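Local coordinates for Mab-21 domain-containing protein (Tribolium castaneum, PDB 7LT2) that senses double-stranded RNA in the cytoplasm and, as an innate immune nucleotidyltransferase, joins ATP and GTP into the cyclic dinucleotide 2',3'-cGAMP, at residues D203-P206 against S212-F215; D318-Y323 against K328-G333. All coordinates share one frame; numbering follows the deposited sequence.

Interaction 1 of 2, residues D203-P206 against S212-F215; sequences DKWP and SNPF
W205 lays one face of its indole on N213, a CH-pi contact within the loop that connects strands 188-200 and 222-225 of the Mab-21 nucleotidyltransferase domain. The evidence is direct: N213 CB lies 3.4 Å from the centroid of the W205 six-membered ring and 7° off its normal, which places it over the face. Followed outward, the N213 side chain stays on that face. From CB, whose closest indole carbon is CH2, the chain passes to CG, which sits 3.5 Å from W205 CZ3. The amide plane then lies nearly parallel to the indole, 5° apart, over its outer rim. Its OD1 arm approaches W205 CH2, while ND2 meets W205 CZ3 at 3.6 Å and then CE3. With CG anti to the backbone N, the amide runs out over the CZ3-CH2 rim of the six-membered ring while CB stays over its centre. Both ends of that amide are engaged: ND2 donates to K219 O, and OD1 closes an Asx turn by accepting from the backbone N of F215. On the pyrrole side, W205 NE1 donates to O of R211, the residue before S212, which helps hold the indole's rotation. Rings of F222 and F244 also meet the indole, and Q247 of helix 245-251 touches both W205 and N213. In the Asx turn, F215 N stands 2.9 Å from N213 OD1 and approaches from above the carbonyl plane, 63° out of it.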
loop_
_atom_site.group_PDB
_atom_site.type_symbol
_atom_site.label_atom_id
_atom_site.label_comp_id
_atom_site.label_asym_id
_atom_site.label_seq_id
_atom_site.Cartn_x
_atom_site.Cartn_y
_atom_site.Cartn_z
ATOM N N ASP A 203 12.102 -15.243 12.160
ATOM C CA ASP A 203 13.500 -15.300 12.575
ATOM C C ASP A 203 14.363 -14.257 11.878
ATOM O O ASP A 203 15.401 -13.868 12.422
ATOM C CB ASP A 203 14.075 -16.691 12.301
ATOM C CG ASP A 203 13.311 -17.787 13.011
ATOM O OD1 ASP A 203 12.693 -17.496 14.056
ATOM O OD2 ASP A 203 13.332 -18.938 12.525
ATOM N N LYS A 204 13.967 -13.802 10.694
ATOM C CA LYS A 204 14.763 -12.866 9.913
ATOM C C LYS A 204 14.402 -11.412 10.188
ATOM O O LYS A 204 14.980 -10.521 9.556
ATOM C CB LYS A 204 14.605 -13.164 8.418
ATOM C CG LYS A 204 14.751 -14.640 8.064
ATOM C CD LYS A 204 16.060 -15.215 8.585
ATOM C CE LYS A 204 16.051 -16.738 8.538
ATOM N NZ LYS A 204 17.300 -17.320 9.097
ATOM N N TRP A 205 13.475 -11.160 11.108
ATOM C CA TRP A 205 13.034 -9.800 11.396
ATOM C C TRP A 205 14.220 -8.947 11.845
ATOM O O TRP A 205 14.976 -9.366 12.732
ATOM C CB TRP A 205 11.952 -9.831 12.476
ATOM C CG TRP A 205 11.239 -8.524 12.719
ATOM C CD1 TRP A 205 11.722 -7.438 13.389
ATOM C CD2 TRP A 205 9.901 -8.189 12.325
ATOM N NE1 TRP A 205 10.777 -6.440 13.419
ATOM C CE2 TRP A 205 9.650 -6.875 12.773
ATOM C CE3 TRP A 205 8.895 -8.868 11.631
ATOM C CZ2 TRP A 205 8.433 -6.228 12.551
ATOM C CZ3 TRP A 205 7.685 -8.221 11.409
ATOM C CH2 TRP A 205 7.465 -6.919 11.874
ATOM N N PRO A 206 14.417 -7.760 11.268
ATOM C CA PRO A 206 15.608 -6.960 11.604
ATOM C C PRO A 206 15.547 -6.426 13.028
ATOM O O PRO A 206 14.484 -6.034 13.517
ATOM C CB PRO A 206 15.570 -5.821 10.576
ATOM C CG PRO A 206 14.123 -5.703 10.203
ATOM C CD PRO A 206 13.582 -7.112 10.243
ATOM N N SER A 212 10.367 -4.067 17.030
ATOM C CA SER A 212 10.026 -5.481 16.999
ATOM C C SER A 212 8.594 -5.687 16.503
ATOM O O SER A 212 7.759 -4.780 16.529
ATOM C CB SER A 212 10.196 -6.103 18.386
ATOM O OG SER A 212 9.272 -5.551 19.305
ATOM N N ASN A 213 8.328 -6.903 16.043
ATOM C CA ASN A 213 7.006 -7.276 15.544
ATOM C C ASN A 213 5.990 -7.271 16.680
ATOM O O ASN A 213 6.189 -7.976 17.679
ATOM C CB ASN A 213 7.091 -8.660 14.896
ATOM C CG ASN A 213 5.797 -9.089 14.225
ATOM O OD1 ASN A 213 4.799 -8.368 14.240
ATOM N ND2 ASN A 213 5.812 -10.275 13.625
ATOM N N PRO A 214 4.899 -6.501 16.583
ATOM C CA PRO A 214 3.882 -6.553 17.642
ATOM C C PRO A 214 3.056 -7.826 17.631
ATOM O O PRO A 214 2.395 -8.113 18.637
ATOM C CB PRO A 214 3.014 -5.318 17.358
ATOM C CG PRO A 214 3.160 -5.091 15.904
ATOM C CD PRO A 214 4.585 -5.477 15.572
ATOM N N PHE A 215 3.064 -8.595 16.544
ATOM C CA PHE A 215 2.244 -9.806 16.431
ATOM C C PHE A 215 3.084 -10.989 15.959
ATOM O O PHE A 215 2.795 -11.593 14.923
ATOM C CB PHE A 215 1.074 -9.569 15.480
ATOM C CG PHE A 215 0.352 -8.279 15.724
ATOM C CD1 PHE A 215 -0.390 -8.094 16.877
ATOM C CD2 PHE A 215 0.411 -7.254 14.800
ATOM C CE1 PHE A 215 -1.054 -6.907 17.108
ATOM C CE2 PHE A 215 -0.250 -6.064 15.026
ATOM C CZ PHE A 215 -0.982 -5.889 16.177
#

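Interaction 2 of 2, residues D318-Y323 against K328-G333; sequences DQSIPY and KNNLIG
A single beta bridge pairs P322 with N330 in the loop between helices 301-318 and 337-354 of the HhH/H2TH-like domain, three residues beyond Q319, where a Schellman motif closes helix 301-318. The CA atoms of P322 and N330 are 4.5 Å apart, and two backbone bonds flank them: L331 N to I321 O at 2.9 Å, and Y323 N to N329 O at 2.7 Å, the latter almost straight at 174°. The N330 amide extends the pairing. Its CG is anti to the backbone N (chi1 178°), which turns the group toward residues 319-321. There ND2 donates to a lone pair of Q319 O at 3.2 Å, nearly within its own amide plane. I321 N gives its hydrogen to N330 OD1 at 3.0 Å, and I332 N reaches the same oxygen from the opposite face, completing an Asx turn; a type I beta turn carries the chain on to G333. On the apolar side, I332 CD1 touches I321 CG1 at 3.6 Å, and L331 CD2 meets Y323 CB at 3.9 Å. I321 and L331 also bear on T283 of helix 278-291, and I332 on Y280. With three bonds on one amide, two of them converging on OD1, N330 is held against rotation and probably does much to fix how the loop's two arms sit together.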
loop_
_atom_site.group_PDB
_atom_site.type_symbol
_atom_site.label_atom_id
_atom_site.label_comp_id
_atom_site.label_asym_id
_atom_site.label_seq_id
_atom_site.Cartn_x
_atom_site.Cartn_y
_atom_site.Cartn_z
ATOM N N ASP A 318 7.114 20.256 14.401
ATOM C CA ASP A 318 8.414 19.734 14.805
ATOM C C ASP A 318 9.271 19.327 13.611
ATOM O O ASP A 318 10.472 19.084 13.784
ATOM C CB ASP A 318 8.211 18.543 15.748
ATOM C CG ASP A 318 9.490 18.120 16.449
ATOM O OD1 ASP A 318 10.138 18.978 17.088
ATOM O OD2 ASP A 318 9.837 16.921 16.374
ATOM N N GLN A 319 8.680 19.256 12.415
ATOM C CA GLN A 319 9.387 18.909 11.182
ATOM C C GLN A 319 10.023 17.522 11.263
ATOM O O GLN A 319 11.083 17.273 10.687
ATOM C CB GLN A 319 10.420 19.984 10.821
ATOM C CG GLN A 319 9.782 21.361 10.681
ATOM C CD GLN A 319 10.741 22.439 10.224
ATOM O OE1 GLN A 319 11.916 22.181 9.959
ATOM N NE2 GLN A 319 10.238 23.666 10.132
ATOM N N SER A 320 9.367 16.599 11.963
ATOM C CA SER A 320 9.877 15.238 12.082
ATOM C C SER A 320 8.711 14.270 12.192
ATOM O O SER A 320 7.870 14.409 13.085
ATOM C CB SER A 320 10.800 15.103 13.295
ATOM O OG SER A 320 11.163 13.748 13.503
ATOM N N ILE A 321 8.653 13.308 11.275
ATOM C CA ILE A 321 7.760 12.161 11.393
ATOM C C ILE A 321 8.634 10.920 11.285
ATOM O O ILE A 321 8.936 10.470 10.168
ATOM C CB ILE A 321 6.658 12.168 10.323
ATOM C CG1 ILE A 321 5.828 13.447 10.423
ATOM C CG2 ILE A 321 5.766 10.936 10.473
ATOM C CD1 ILE A 321 4.715 13.542 9.380
ATOM N N PRO A 322 9.095 10.364 12.402
ATOM C CA PRO A 322 9.953 9.175 12.328
ATOM C C PRO A 322 9.215 8.016 11.682
ATOM O O PRO A 322 8.048 7.753 11.985
ATOM C CB PRO A 322 10.290 8.885 13.796
ATOM C CG PRO A 322 10.064 10.179 14.507
ATOM C CD PRO A 322 8.926 10.842 13.784
ATOM N N TYR A 323 9.895 7.350 10.751
ATOM C CA TYR A 323 9.444 6.055 10.268
ATOM C C TYR A 323 9.134 5.169 11.469
ATOM O O TYR A 323 9.946 5.048 12.389
ATOM C CB TYR A 323 10.535 5.447 9.379
ATOM C CG TYR A 323 10.229 4.113 8.731
ATOM C CD1 TYR A 323 8.978 3.831 8.197
ATOM C CD2 TYR A 323 11.221 3.146 8.621
ATOM C CE1 TYR A 323 8.721 2.610 7.593
ATOM C CE2 TYR A 323 10.973 1.929 8.023
ATOM C CZ TYR A 323 9.726 1.665 7.510
ATOM O OH TYR A 323 9.495 0.441 6.912
ATOM N N LYS A 328 15.360 6.253 12.872
ATOM C CA LYS A 328 16.394 7.101 12.291
ATOM C C LYS A 328 16.040 7.605 10.897
ATOM O O LYS A 328 16.780 8.428 10.348
ATOM C CB LYS A 328 17.725 6.350 12.252
ATOM C CG LYS A 328 18.437 6.319 13.591
ATOM C CD LYS A 328 19.837 5.748 13.459
ATOM C CE LYS A 328 20.740 6.241 14.580
ATOM N NZ LYS A 328 20.183 5.949 15.930
ATOM N N ASN A 329 14.938 7.142 10.319
ATOM C CA ASN A 329 14.443 7.631 9.038
ATOM C C ASN A 329 13.358 8.664 9.329
ATOM O O ASN A 329 12.278 8.310 9.807
ATOM C CB ASN A 329 13.903 6.470 8.202
ATOM C CG ASN A 329 13.533 6.876 6.787
ATOM O OD1 ASN A 329 12.997 7.959 6.552
ATOM N ND2 ASN A 329 13.826 6.001 5.830
ATOM N N ASN A 330 13.648 9.938 9.062
ATOM C CA ASN A 330 12.648 11.002 9.173
ATOM C C ASN A 330 11.912 11.099 7.841
ATOM O O ASN A 330 12.485 11.536 6.837
ATOM C CB ASN A 330 13.305 12.327 9.555
ATOM C CG ASN A 330 12.312 13.485 9.645
ATOM O OD1 ASN A 330 11.097 13.309 9.515
ATOM N ND2 ASN A 330 12.837 14.680 9.881
ATOM N N LEU A 331 10.640 10.692 7.837
ATOM C CA LEU A 331 9.890 10.594 6.588
ATOM C C LEU A 331 9.736 11.942 5.893
ATOM O O LEU A 331 9.565 11.989 4.671
ATOM C CB LEU A 331 8.514 9.977 6.847
ATOM C CG LEU A 331 8.519 8.527 7.328
ATOM C CD1 LEU A 331 7.092 8.003 7.473
ATOM C CD2 LEU A 331 9.325 7.651 6.377
ATOM N N ILE A 332 9.784 13.041 6.638
ATOM C CA ILE A 332 9.682 14.365 6.041
ATOM C C ILE A 332 10.994 15.136 6.168
ATOM O O ILE A 332 11.010 16.358 6.040
ATOM C CB ILE A 332 8.507 15.164 6.631
ATOM C CG1 ILE A 332 8.641 15.295 8.147
ATOM C CG2 ILE A 332 7.186 14.522 6.257
ATOM C CD1 ILE A 332 7.569 16.174 8.771
ATOM N N GLY A 333 12.101 14.431 6.415
ATOM C CA GLY A 333 13.394 15.085 6.511
ATOM C C GLY A 333 13.823 15.780 5.236
ATOM O O GLY A 333 14.672 16.679 5.285
#

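In the fold
Interactions 1 and 2 follow one another along the chain and belong to different domains, nucleotidyltransferase and HhH/H2TH-like. Their centres are 22 Å apart and their nearest atoms about 8 Å, so they do not touch. F244, a GTP-binding position by similarity, lies between them: its side chain is about 3 Å from that of W205 and about 4 Å from that of Y323. Other inferred nucleotide positions adjoin each contact, side chain to side chain: Q247 about 3 Å from N213, Y280 about 3 Å from I332. Both loops probably border the nucleotide pocket. The manganese, bound at I289, E290 and K292 and not at the inferred catalytic positions E70, D72 and D193, is about 13 Å from the S212 side chain.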